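Local coordinates for protein GDP-L-fucose synthase (Campylobacter jejuni subsp. jejuni serotype O:2, PDB 7M13) that probably acts as an NADPH-dependent epimerase/reductase of the fucose synthase subfamily, making GDP-D-glycero-L-gluco-heptose for the capsular polysaccharide, at residues Y85-L88 with M89-N92; L194-L197 with L198-N202; M319-S322 with K323-S326. One frame throughout, in Å; residues are numbered along the deposited sequence.

Interaction 1: Y85-L88 with M89-N92; sequences YENL and MIQN
Met89 lays its side chain over one face of the Tyr85 ring, one helical turn back, and the carbon CG rather than the sulfur makes the close approach. Met89 CG stands 3.4 Å from Tyr85 CE1 and 3.7 Å from the ring centroid, 25° off the normal: a CH-pi contact displaced toward the rim. The sulfur SD follows obliquely, 4.7 Å from the centroid, in a looser Met-aromatic contact. Tyr85 holds CG anti to its backbone N (chi1 174°), which sets the ring beside Met89, and the bends of Met89 at chi2 and chi3 carry SD off from above the face toward CE1 and OH. An unbranched, flexible chain can lay a methylene on the flat face that tyrosine offers. Beneath lies regular alpha-helix, with Met89 N bonded to Tyr85 O at 2.9 Å and Asn92 N to Leu88 O at 2.8 Å. On another side of the helix, Gln91 extends back along the preceding turn, its OE1 3.9 Å from Asn87 CB. Asn87 ND2 donates to Phe83 O and Asn87 OD1 accepts from Leu70 N, while Gln91 NE2 donates to Ala143 O; Ile90 touches the bound NADP nucleotide. Tyr85 stacks on His96 of the second subunit, and Leu88 and Asn92 pack on Asn92 and Leu88 of that subunit. Helix 80-100 is the connector of the beta-alpha-beta unit between parallel strands 63-66 and 105-111 of the Rossmann-type sheet, lying beside helix 138-158 and against the partner chain.

Interaction 2: L194-L197 with L198-N202; sequences LAKL and LSEGN
Lys196 and Glu200, one turn apart at the end of helix 184-199, meet through the lysine's aliphatic stem. Lys196 directs CG away from its backbone N (chi1 -175°) and bends at chi3, while Glu200 keeps an extended chain beyond CG; the two side chains pass at a slant, with Glu200 OE2 3.6 Å from Lys196 CG. The charged ends do not pair: Lys196 NZ remains 4.9 Å from Glu200 OE2, a through-space attraction at most, and bonds instead to Val298 O and Tyr343 OH. The leucines suit a buried helix face: Leu198 packs on Ile206, Phe215 and Leu222, Leu194 on Leu222 and beside Asp209, and Leu197 on Gln205 and Ile206, its CD2 only grazing Glu200 OE1 at 4.2 Å. Ser199, modelled in two conformers, brings OG implausibly close to Lys196 O, so the detail of that bond is doubtful.

The helix then stops in a Schellman motif. Gly201 adopts positive phi (68°), a region that costs glycine little because it has no CB, and the chain turns back on itself: Asn202 N bonds to Leu197 O at 2.9 Å, and Gly201 N to Leu198 O at 3.0 Å. Asn202 is at once the N-cap of helix 203-210, its OD1 accepting from Gln205 N. Chemically, then, Leu197 O and Leu198 O are taken by Asn202 N and Gly201 N, and the short carboxamide side chain of Asn202 caps the next helix, a junction made by hydrogen bonds rather than a Lys196-Glu200 salt bridge.

Interaction 3: M319-S322 with K323-S326; sequences MDCS and KIHS
Cys321 meets both His325 and Ile324 where the loop after strand 303-307 enters the short helix 322-326. It is the N-cap residue, and Cys321 O receives His325 N at 3.0 Å, nearly straight on. The His325 ring lies back over that same carbonyl, Cys321 O standing 3.1 Å above the ring plane, while Cys321 CB approaches the ring in a CH-pi contact 4.2 Å from its centroid. Cys321 CB also meets Ile324 CG2 at 3.8 Å, a compact apolar touch that a small cysteine permits.

The Ser322 side chain turns back to Asp320, whose OD1 grips it twice: Ser322 N is 2.9 Å away, making an Asx turn, and Ser322 OG 2.7 Å, on the syn lone pair. The hydroxyl reaches this oxygen because chi1 (-59°) sets OG beside the backbone N. Lys323 N donates to a water at 3.0 Å, which also lies near Asp320 O, and Lys323 NZ bonds to His276 O. Ile324 packs on Ile277 of strand 277-278, and Met319 on strand 162-171.

Asp320 would probably balance the positive end of the helix dipole; one acidic oxygen and one water thus serve donors that lack an earlier helical carbonyl.

In the fold
The three contacts follow one another along the chain without touching. Interactions 1 and 3 are the nearer pair, centres about 27 Å apart and nearest atoms about 14 Å; interaction 2 lies about 43 Å and 42 Å from them, centre to centre, on the opposite side of the chain's centre from interaction 1. They relate differently to the bound NADP nucleotide: the Ile90 side chain of interaction 1 is about 4 Å from it, while the Cys321 side chain of interaction 3 is about 12 Å away. Lys191, predicted to bind substrate, lies about one turn before interaction 2 on the same helix.

Interaction 1: Y85-L88 with M89-N92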
# COMPACT_ATOMS: atom_id res chain seq x y z
N TYR B 85 0.68 7.01 -6.79
CA TYR B 85 1.73 6.51 -7.71
C TYR B 85 3.11 7.12 -7.39
O TYR B 85 4.10 6.38 -7.28
CB TYR B 85 1.33 6.75 -9.16
CG TYR B 85 2.42 6.39 -10.14
CD1 TYR B 85 2.77 5.07 -10.37
CD2 TYR B 85 3.18 7.35 -10.74
CE1 TYR B 85 3.80 4.72 -11.22
CE2 TYR B 85 4.22 7.03 -11.60
CZ TYR B 85 4.53 5.70 -11.85
OH TYR B 85 5.58 5.38 -12.68
N GLU B 86 3.21 8.43 -7.38
CA GLU B 86 4.52 9.10 -7.30
C GLU B 86 5.18 8.71 -5.98
O GLU B 86 6.38 8.41 -5.96
CB GLU B 86 4.38 10.60 -7.52
CG GLU B 86 4.02 10.91 -8.96
CD GLU B 86 4.10 12.36 -9.35
OE1 GLU B 86 4.92 13.10 -8.75
OE2 GLU B 86 3.33 12.75 -10.28
N ASN B 87 4.41 8.76 -4.88
CA ASN B 87 5.01 8.50 -3.55
C ASN B 87 5.36 7.02 -3.43
O ASN B 87 6.41 6.71 -2.89
CB ASN B 87 4.13 9.03 -2.43
CG ASN B 87 4.14 10.55 -2.44
OD1 ASN B 87 5.22 11.17 -2.43
ND2 ASN B 87 2.97 11.17 -2.44
N LEU B 88 4.52 6.12 -3.93
CA LEU B 88 4.94 4.69 -3.94
C LEU B 88 6.23 4.53 -4.74
O LEU B 88 7.09 3.76 -4.34
CB LEU B 88 3.83 3.77 -4.48
CG LEU B 88 2.61 3.57 -3.61
CD1 LEU B 88 1.61 2.69 -4.32
CD2 LEU B 88 2.97 2.99 -2.25
N MET B 89 6.36 5.16 -5.91
CA MET B 89 7.57 4.98 -6.73
C MET B 89 8.80 5.54 -5.98
O MET B 89 9.83 4.84 -5.95
CB MET B 89 7.46 5.60 -8.11
CG MET B 89 6.41 4.92 -9.04
SD MET B 89 6.75 3.17 -9.33
CE MET B 89 8.40 3.31 -10.00
N ILE B 90 8.70 6.72 -5.41
CA ILE B 90 9.83 7.31 -4.66
C ILE B 90 10.24 6.34 -3.55
O ILE B 90 11.41 6.01 -3.39
CB ILE B 90 9.46 8.70 -4.14
CG1 ILE B 90 9.30 9.68 -5.31
CG2 ILE B 90 10.53 9.15 -3.16
CD1 ILE B 90 8.68 10.99 -4.90
N GLN B 91 9.27 5.96 -2.74
CA GLN B 91 9.49 5.07 -1.59
C GLN B 91 10.13 3.77 -2.08
O GLN B 91 11.18 3.32 -1.51
CB GLN B 91 8.18 4.77 -0.85
CG GLN B 91 7.58 5.99 -0.15
CD GLN B 91 6.12 5.87 0.21
OE1 GLN B 91 5.51 6.89 0.55
NE2 GLN B 91 5.54 4.69 0.08
N ASN B 92 9.53 3.13 -3.07
CA ASN B 92 9.97 1.78 -3.49
C ASN B 92 11.37 1.90 -4.10
O ASN B 92 12.26 1.08 -3.81
CB ASN B 92 9.00 1.19 -4.50
CG ASN B 92 7.67 0.80 -3.90
OD1 ASN B 92 7.50 0.83 -2.70
ND2 ASN B 92 6.75 0.46 -4.79

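Interaction 2: L194-L197 with L198-N202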
# COMPACT_ATOMS: atom_id res chain seq x y z
N LEU B 194 1.75 40.26 6.34
CA LEU B 194 1.13 41.09 5.27
C LEU B 194 0.03 41.99 5.87
O LEU B 194 -0.08 43.14 5.42
CB LEU B 194 0.55 40.20 4.17
CG LEU B 194 1.57 39.35 3.41
CD1 LEU B 194 0.90 38.68 2.23
CD2 LEU B 194 2.75 40.19 2.96
N ALA B 195 -0.73 41.49 6.86
CA ALA B 195 -1.72 42.30 7.61
C ALA B 195 -1.01 43.50 8.24
O ALA B 195 -1.58 44.61 8.20
CB ALA B 195 -2.40 41.46 8.67
N LYS B 196 0.17 43.27 8.82
CA LYS B 196 0.99 44.33 9.46
C LYS B 196 1.46 45.31 8.37
O LYS B 196 1.31 46.53 8.58
CB LYS B 196 2.18 43.74 10.21
CG LYS B 196 3.00 44.76 10.99
CD LYS B 196 4.07 44.17 11.87
CE LYS B 196 5.26 43.66 11.09
NZ LYS B 196 6.38 43.29 11.99
N LEU B 197 2.01 44.79 7.27
CA LEU B 197 2.47 45.67 6.15
C LEU B 197 1.29 46.55 5.72
O LEU B 197 1.52 47.76 5.53
CB LEU B 197 2.99 44.83 4.97
CG LEU B 197 4.30 44.08 5.21
CD1 LEU B 197 4.79 43.46 3.91
CD2 LEU B 197 5.38 44.95 5.82
N LEU B 198 0.09 46.00 5.59
CA LEU B 198 -1.11 46.79 5.19
C LEU B 198 -1.40 47.86 6.25
O LEU B 198 -1.70 49.01 5.85
CB LEU B 198 -2.33 45.89 5.00
CG LEU B 198 -2.42 45.10 3.69
CD1 LEU B 198 -3.62 44.17 3.71
CD2 LEU B 198 -2.51 46.04 2.49
N SER B 199 -1.29 47.50 7.53
CA SER B 199 -1.55 48.41 8.69
C SER B 199 -0.54 49.57 8.70
O SER B 199 -0.94 50.69 9.09
CB SER B 199 -1.49 47.65 9.98
OG SER B 199 -0.14 47.37 10.33
N GLU B 200 0.72 49.30 8.31
CA GLU B 200 1.80 50.33 8.25
C GLU B 200 1.77 51.04 6.89
O GLU B 200 2.63 51.92 6.67
CB GLU B 200 3.18 49.71 8.51
CG GLU B 200 3.28 48.97 9.85
CD GLU B 200 4.50 48.07 10.03
OE1 GLU B 200 5.06 47.59 9.03
OE2 GLU B 200 4.88 47.84 11.20
N GLY B 201 0.81 50.70 6.01
CA GLY B 201 0.60 51.35 4.70
C GLY B 201 1.73 51.08 3.73
O GLY B 201 1.87 51.83 2.76
N ASN B 202 2.52 50.03 3.96
CA ASN B 202 3.74 49.74 3.17
C ASN B 202 3.36 49.02 1.86
O ASN B 202 3.58 47.78 1.77
CB ASN B 202 4.76 48.95 4.01
CG ASN B 202 6.12 48.93 3.36
OD1 ASN B 202 6.22 49.08 2.15
ND2 ASN B 202 7.16 48.72 4.16

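Interaction 3: M319-S322 with K323-S326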
# COMPACT_ATOMS: atom_id res chain seq x y z
N MET B 319 -0.15 13.40 17.97
CA MET B 319 0.59 12.13 18.20
C MET B 319 0.75 11.84 19.69
O MET B 319 1.11 12.73 20.45
CB MET B 319 1.98 12.17 17.58
CG MET B 319 2.03 12.25 16.07
SD MET B 319 0.91 11.10 15.27
CE MET B 319 1.54 11.29 13.60
N ASP B 320 0.64 10.58 20.07
CA ASP B 320 1.18 10.05 21.34
C ASP B 320 2.67 9.80 21.09
O ASP B 320 2.96 8.96 20.21
CB ASP B 320 0.43 8.79 21.74
CG ASP B 320 0.80 8.30 23.13
OD1 ASP B 320 1.94 8.53 23.55
OD2 ASP B 320 -0.07 7.74 23.81
N CYS B 321 3.55 10.56 21.73
CA CYS B 321 5.01 10.44 21.56
C CYS B 321 5.63 9.64 22.70
O CYS B 321 6.85 9.75 22.93
CB CYS B 321 5.62 11.81 21.42
SG CYS B 321 5.18 12.59 19.84
N SER B 322 4.86 8.85 23.44
CA SER B 322 5.41 8.02 24.54
C SER B 322 6.53 7.10 24.05
O SER B 322 7.54 6.90 24.74
CB SER B 322 4.32 7.24 25.24
OG SER B 322 3.33 8.12 25.77
N LYS B 323 6.41 6.52 22.84
CA LYS B 323 7.39 5.51 22.39
C LYS B 323 8.72 6.22 22.09
O LYS B 323 9.76 5.75 22.54
CB LYS B 323 6.82 4.77 21.19
CG LYS B 323 7.71 3.74 20.56
CD LYS B 323 6.98 3.19 19.33
CE LYS B 323 7.63 2.02 18.66
NZ LYS B 323 6.65 1.50 17.67
N ILE B 324 8.70 7.34 21.37
CA ILE B 324 9.98 8.04 21.12
C ILE B 324 10.56 8.54 22.42
O ILE B 324 11.77 8.50 22.58
CB ILE B 324 9.88 9.12 20.03
CG1 ILE B 324 11.27 9.63 19.63
CG2 ILE B 324 8.96 10.26 20.41
CD1 ILE B 324 12.16 8.62 18.91
N HIS B 325 9.74 9.03 23.34
CA HIS B 325 10.28 9.44 24.67
C HIS B 325 10.99 8.26 25.34
O HIS B 325 12.10 8.47 25.87
CB HIS B 325 9.18 9.98 25.56
CG HIS B 325 8.58 11.24 25.09
ND1 HIS B 325 7.37 11.65 25.56
CD2 HIS B 325 9.00 12.17 24.19
CE1 HIS B 325 7.06 12.79 24.99
NE2 HIS B 325 8.06 13.14 24.15
N SER B 326 10.43 7.07 25.27
CA SER B 326 10.96 5.84 25.91
C SER B 326 12.29 5.45 25.28
O SER B 326 13.12 4.81 25.94
CB SER B 326 9.94 4.72 25.85
OG SER B 326 9.90 4.09 24.57
O HOH W 1 3.83 6.52 21.32